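Putative S41 protease (Bacteroides fragilis NCTC 9343, PDB 3K50) is a putative serine protease of the S41 family, probably cleaving peptide bonds, although its function has not been established. Local coordinates at residues K124-E127 / S128-L131; N384-T388 / L389-A393. All blocks are in the same frame, centred on the assembly; numbering follows the deposited sequence.

Contact 1 of 2, residues K124-E127 / S128-L131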
ATOM      1  N   LYS A 124     -13.410 -22.931  -3.564  1.00 48.37           N
ATOM      2  CA  LYS A 124     -12.143 -22.574  -4.223  1.00 50.94           C
ATOM      3  C   LYS A 124     -12.264 -22.571  -5.762  1.00 50.05           C
ATOM      4  O   LYS A 124     -11.599 -21.757  -6.458  1.00 49.50           O
ATOM      5  CB  LYS A 124     -11.002 -23.487  -3.747  1.00 51.59           C
ATOM      6  CG  LYS A 124     -10.452 -23.131  -2.378  1.00 58.85           C
ATOM      7  CD  LYS A 124      -9.555 -21.897  -2.454  1.00 67.66           C
ATOM      8  CE  LYS A 124      -8.982 -21.496  -1.110  1.00 72.44           C
ATOM      9  NZ  LYS A 124      -8.087 -20.291  -1.259  1.00 81.43           N
ATOM     10  N   LYS A 125     -13.122 -23.442  -6.287  1.00 47.35           N
ATOM     11  CA  LYS A 125     -13.337 -23.504  -7.728  1.00 48.13           C
ATOM     12  C   LYS A 125     -13.872 -22.179  -8.268  1.00 48.88           C
ATOM     13  O   LYS A 125     -13.417 -21.698  -9.314  1.00 45.82           O
ATOM     14  CB  LYS A 125     -14.333 -24.621  -8.097  1.00 49.83           C
ATOM     15  CG  LYS A 125     -14.793 -24.609  -9.558  1.00 44.67           C
ATOM     16  N   VAL A 126     -14.838 -21.596  -7.547  1.00 46.86           N
ATOM     17  CA  VAL A 126     -15.509 -20.383  -7.999  1.00 43.90           C
ATOM     18  C   VAL A 126     -15.022 -19.068  -7.376  1.00 42.59           C
ATOM     19  O   VAL A 126     -15.599 -18.023  -7.684  1.00 42.33           O
ATOM     20  CB  VAL A 126     -17.049 -20.538  -7.838  1.00 47.06           C
ATOM     21  CG1 VAL A 126     -17.570 -21.688  -8.757  1.00 44.76           C
ATOM     22  CG2 VAL A 126     -17.415 -20.770  -6.390  1.00 41.82           C
ATOM     23  N   GLU A 127     -13.949 -19.110  -6.564  1.00 39.79           N
ATOM     24  CA  GLU A 127     -13.355 -17.916  -5.916  1.00 40.89           C
ATOM     25  C   GLU A 127     -13.054 -16.740  -6.863  1.00 42.84           C
ATOM     26  O   GLU A 127     -13.160 -15.537  -6.483  1.00 41.10           O
ATOM     27  CB  GLU A 127     -12.033 -18.284  -5.192  1.00 38.59           C
ATOM     28  CG  GLU A 127     -11.438 -17.131  -4.391  1.00 44.61           C
ATOM     29  CD  GLU A 127     -10.070 -17.391  -3.792  1.00 42.54           C
ATOM     30  OE1 GLU A 127      -9.587 -18.546  -3.823  1.00 43.43           O
ATOM     31  OE2 GLU A 127      -9.476 -16.410  -3.290  1.00 36.33           O
ATOM     32  N   SER A 128     -12.654 -17.060  -8.089  1.00 42.04           N
ATOM     33  CA  SER A 128     -12.293 -16.021  -9.053  1.00 41.87           C
ATOM     34  C   SER A 128     -13.573 -15.299  -9.502  1.00 41.24           C
ATOM     35  O   SER A 128     -13.502 -14.180 -10.012  1.00 45.23           O
ATOM     36  CB  SER A 128     -11.441 -16.586 -10.231  1.00 43.14           C
ATOM     37  OG  SER A 128     -12.211 -17.356 -11.157  1.00 37.79           O
ATOM     38  N   GLU A 129     -14.746 -15.890  -9.260  1.00 38.44           N
ATOM     39  CA  GLU A 129     -16.001 -15.168  -9.559  1.00 40.98           C
ATOM     40  C   GLU A 129     -16.209 -13.980  -8.610  1.00 39.34           C
ATOM     41  O   GLU A 129     -17.082 -13.155  -8.839  1.00 40.78           O
ATOM     42  CB  GLU A 129     -17.230 -16.064  -9.512  1.00 41.62           C
ATOM     43  CG  GLU A 129     -17.172 -17.229 -10.496  1.00 50.13           C
ATOM     44  CD  GLU A 129     -18.438 -18.053 -10.508  1.00 59.12           C
ATOM     45  OE1 GLU A 129     -19.406 -17.718  -9.775  1.00 67.86           O
ATOM     46  OE2 GLU A 129     -18.465 -19.043 -11.263  1.00 67.55           O
ATOM     47  N   LEU A 130     -15.460 -13.934  -7.519  1.00 36.01           N
ATOM     48  CA  LEU A 130     -15.490 -12.759  -6.606  1.00 36.11           C
ATOM     49  C   LEU A 130     -14.773 -11.527  -7.168  1.00 37.94           C
ATOM     50  O   LEU A 130     -14.988 -10.418  -6.685  1.00 39.25           O
ATOM     51  CB  LEU A 130     -14.837 -13.114  -5.262  1.00 30.98           C
ATOM     52  CG  LEU A 130     -15.691 -14.098  -4.453  1.00 33.78           C
ATOM     53  CD1 LEU A 130     -14.931 -14.785  -3.323  1.00 38.66           C
ATOM     54  CD2 LEU A 130     -16.974 -13.388  -3.942  1.00 27.62           C
ATOM     55  N   LEU A 131     -13.914 -11.730  -8.169  1.00 37.81           N
ATOM     56  CA  LEU A 131     -13.089 -10.673  -8.721  1.00 36.40           C
ATOM     57  C   LEU A 131     -13.787  -9.876  -9.812  1.00 35.37           C
ATOM     58  O   LEU A 131     -13.673  -8.658  -9.862  1.00 35.42           O
ATOM     59  CB  LEU A 131     -11.810 -11.285  -9.258  1.00 40.43           C
ATOM     60  CG  LEU A 131     -10.804 -11.856  -8.266  1.00 36.91           C
ATOM     61  CD1 LEU A 131      -9.662 -12.489  -9.064  1.00 40.68           C
ATOM     62  CD2 LEU A 131     -10.245 -10.774  -7.376  1.00 42.67           C
TER
HETATM   63  O   HOH W   1     -11.531 -19.546  -9.246  1.00 43.44           O
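The flat carboxylate of Glu129 has Val126 lying over one face: Val126 CB stands 3.9 Å from Glu129 CD, almost straight above it, and Val126 CG1 is 3.8 Å from Glu129 OE2 on the same side. OE1 of Glu129 forms a salt bridge with Arg136, so the charged end is held while its face rests on the valine. Glu129 CG is turned away from its own carbonyl carbon (chi1 -59°) and the chain runs extended beyond it, which carries the carboxylate back along the turn to Val126. The carboxylate of Glu127, by contrast, has a partner at each oxygen. Its OE2 is hydrogen-bonded to the hydroxyl of Tyr78, whereas OE1 meets Lys124 NZ in a weak salt bridge of 3.4 Å, the ammonium group coming in from above the carboxylate plane. Beneath these side chains the backbone closes into a short 3-10 turn, part of the loop joining strands 113-117 and 136-146 of the PDZ domain. Two i to i+3 hydrogen bonds hold it: Val126 O accepts from Glu129 N at 2.8 Å and Glu127 O from Leu130 N at 3.0 Å. At the start of the turn a water links Lys125 O, to which it donates at 2.9 Å, with Ser128 N, from which it accepts at 3.0 Å. Leu130 is the buried member: its CB lies over Glu127 O, and its side chain reaches inward to Phe76 and Tyr78 of strand 76-82 and to Ile114 and Met117 of strand 113-117, two strands of the antiparallel sheet.

Contact 2 of 2, residues N384-T388 / L389-A393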
ATOM      1  N   ASN A 384     -13.732   4.024  12.023  1.00 29.24           N
ATOM      2  CA  ASN A 384     -14.609   3.700  13.159  1.00 28.20           C
ATOM      3  C   ASN A 384     -13.635   3.556  14.313  1.00 29.15           C
ATOM      4  O   ASN A 384     -12.691   2.818  14.196  1.00 31.46           O
ATOM      5  CB  ASN A 384     -15.395   2.412  12.871  1.00 26.88           C
ATOM      6  CG  ASN A 384     -16.316   1.984  14.001  1.00 31.69           C
ATOM      7  OD1 ASN A 384     -15.926   1.931  15.171  1.00 26.61           O
ATOM      8  ND2 ASN A 384     -17.528   1.561  13.632  1.00 28.33           N
ATOM      9  N   THR A 385     -13.830   4.267  15.433  1.00 30.51           N
ATOM     10  CA  THR A 385     -12.844   4.262  16.520  1.00 27.18           C
ATOM     11  C   THR A 385     -12.689   2.931  17.241  1.00 29.23           C
ATOM     12  O   THR A 385     -11.709   2.711  17.991  1.00 29.53           O
ATOM     13  CB  THR A 385     -13.122   5.374  17.560  1.00 29.27           C
ATOM     14  OG1 THR A 385     -14.425   5.208  18.078  1.00 29.04           O
ATOM     15  CG2 THR A 385     -13.006   6.819  16.922  1.00 27.84           C
ATOM     16  N   ASN A 386     -13.618   2.012  17.020  1.00 30.02           N
ATOM     17  CA  ASN A 386     -13.480   0.672  17.597  1.00 27.34           C
ATOM     18  C   ASN A 386     -12.751  -0.272  16.643  1.00 30.26           C
ATOM     19  O   ASN A 386     -12.465  -1.408  17.011  1.00 27.36           O
ATOM     20  CB  ASN A 386     -14.819   0.078  17.937  1.00 26.95           C
ATOM     21  CG  ASN A 386     -15.579   0.855  19.000  1.00 31.80           C
ATOM     22  OD1 ASN A 386     -16.767   1.102  18.834  1.00 41.31           O
ATOM     23  ND2 ASN A 386     -14.919   1.200  20.107  1.00 35.57           N
ATOM     24  N   GLU A 387     -12.385   0.198  15.445  1.00 27.71           N
ATOM     25  CA  GLU A 387     -11.653  -0.630  14.509  1.00 28.08           C
ATOM     26  C   GLU A 387     -10.329  -0.950  15.161  1.00 28.94           C
ATOM     27  O   GLU A 387      -9.684  -0.045  15.688  1.00 30.07           O
ATOM     28  CB  GLU A 387     -11.447   0.045  13.161  1.00 27.20           C
ATOM     29  CG  GLU A 387     -10.685  -0.863  12.153  1.00 25.80           C
ATOM     30  CD  GLU A 387      -9.165  -0.790  12.293  1.00 26.02           C
ATOM     31  OE1 GLU A 387      -8.679   0.332  12.462  1.00 27.20           O
ATOM     32  OE2 GLU A 387      -8.468  -1.841  12.189  1.00 27.92           O
ATOM     33  N   THR A 388      -9.940  -2.227  15.109  1.00 26.92           N
ATOM     34  CA  THR A 388      -8.762  -2.728  15.860  1.00 29.30           C
ATOM     35  C   THR A 388      -7.512  -1.807  15.886  1.00 29.43           C
ATOM     36  O   THR A 388      -7.126  -1.340  16.952  1.00 28.93           O
ATOM     37  CB  THR A 388      -8.381  -4.146  15.394  1.00 25.67           C
ATOM     38  OG1 THR A 388      -9.568  -4.960  15.376  1.00 27.76           O
ATOM     39  CG2 THR A 388      -7.343  -4.796  16.295  1.00 24.56           C
ATOM     40  N   LEU A 389      -6.893  -1.550  14.722  1.00 30.95           N
ATOM     41  CA  LEU A 389      -5.613  -0.856  14.732  1.00 29.83           C
ATOM     42  C   LEU A 389      -5.792   0.606  15.102  1.00 31.48           C
ATOM     43  O   LEU A 389      -4.980   1.137  15.833  1.00 27.02           O
ATOM     44  CB  LEU A 389      -4.828  -1.028  13.404  1.00 31.92           C
ATOM     45  CG  LEU A 389      -4.648  -2.438  12.842  1.00 36.34           C
ATOM     46  CD1 LEU A 389      -3.735  -2.452  11.543  1.00 32.58           C
ATOM     47  CD2 LEU A 389      -4.105  -3.357  13.903  1.00 32.00           C
ATOM     48  N   LEU A 390      -6.882   1.248  14.671  1.00 28.42           N
ATOM     49  CA  LEU A 390      -7.071   2.659  15.049  1.00 29.12           C
ATOM     50  C   LEU A 390      -7.369   2.725  16.554  1.00 29.01           C
ATOM     51  O   LEU A 390      -6.833   3.524  17.224  1.00 28.12           O
ATOM     52  CB  LEU A 390      -8.178   3.327  14.235  1.00 28.16           C
ATOM     53  CG  LEU A 390      -8.723   4.691  14.732  1.00 29.73           C
ATOM     54  CD1 LEU A 390      -7.599   5.732  14.774  1.00 27.08           C
ATOM     55  CD2 LEU A 390      -9.849   5.155  13.874  1.00 24.45           C
ATOM     56  N   ASN A 391      -8.207   1.836  17.061  1.00 29.39           N
ATOM     57  CA  ASN A 391      -8.507   1.799  18.479  1.00 30.48           C
ATOM     58  C   ASN A 391      -7.226   1.650  19.309  1.00 31.18           C
ATOM     59  O   ASN A 391      -7.090   2.249  20.367  1.00 32.86           O
ATOM     60  CB  ASN A 391      -9.444   0.654  18.814  1.00 29.77           C
ATOM     61  CG  ASN A 391      -9.934   0.731  20.237  1.00 29.86           C
ATOM     62  OD1 ASN A 391      -9.408   0.061  21.088  1.00 30.73           O
ATOM     63  ND2 ASN A 391     -10.857   1.640  20.506  1.00 32.32           N
ATOM     64  N   ALA A 392      -6.311   0.807  18.847  1.00 32.74           N
ATOM     65  CA  ALA A 392      -5.037   0.591  19.556  1.00 28.01           C
ATOM     66  C   ALA A 392      -4.259   1.890  19.676  1.00 28.21           C
ATOM     67  O   ALA A 392      -3.741   2.211  20.760  1.00 30.20           O
ATOM     68  CB  ALA A 392      -4.182  -0.496  18.862  1.00 27.24           C
ATOM     69  N   ALA A 393      -4.131   2.620  18.566  1.00 27.67           N
ATOM     70  CA  ALA A 393      -3.436   3.866  18.543  1.00 29.53           C
ATOM     71  C   ALA A 393      -4.076   4.831  19.516  1.00 31.32           C
ATOM     72  O   ALA A 393      -3.390   5.497  20.281  1.00 28.44           O
ATOM     73  CB  ALA A 393      -3.463   4.502  17.132  1.00 32.63           C
TER
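An Asx turn and a type I beta turn lead into the N-terminus of helix 388-398, where Glu387 occupies the N-cap position. Its side chain folds back over the first helical turn: CG leaves anti to the backbone N, and the sharp bend at the next bond (chi2 -85°) lays the carboxylate across the first amides of the helix. There OE2 accepts from Leu389 N and OE1 from Leu390 N, both at 3.0 Å, the two N-H groups approaching from above the carboxylate plane. The same carboxylate takes a salt bridge from Arg232 at OE2, so one group collects two backbone donors and a guanidinium; the positive end of the helix would probably further stabilise its negative charge. The main chain of Glu387 takes part as well, its O receiving Asn391 N at 2.8 Å, the first i to i+4 bond of the helix. Asn391 ties the helix back to the preceding turn. A chi1 of -171° turns its CG away from its own amide nitrogen and toward Thr385, and ND2 donates to Thr385 O at 2.9 Å; the acceptor lies almost in the amide plane, which fixes how that amide is rotated. Glu387 N on Asn384 O (2.9 Å) closes the type I beta turn, while Asn386 N on Asn384 OD1 (3.0 Å) makes the Asx turn. Leu390 CD2 lies 3.7 Å from Asn384 O, beside Thr385 CA. Thr388 is hydrogen-bonded through OG1 to Thr378. Around this corner, Thr385 and Leu390 pack on Ile182 of strand 176-184, Leu389 reaches Leu296 and Ala393 Tyr294 on strand 292-297, and Ala392 and Ala393 lie against Ile321 of strand 317-322.

Overall arrangement
Both contacts are local, a 3-10 turn in contact 1 and a capped helix start in contact 2, and they belong to different parts of the chain. Contact 1 comes first, in the loop between strands 113-117 and 136-146 of the PDZ domain, at the surface beside its antiparallel sheet. Contact 2 follows near the C-terminus, where the last helix, 388-398, starts against the six-stranded mixed sheet, three of whose strands its residues touch. The centres of contact 1 and contact 2 are 31 Å apart and their nearest atoms about 21 Å, with no strand or helix in common. This is consistent with two modules, a PDZ-like domain and a sheet-and-helix unit of the ClpP/crotonase type.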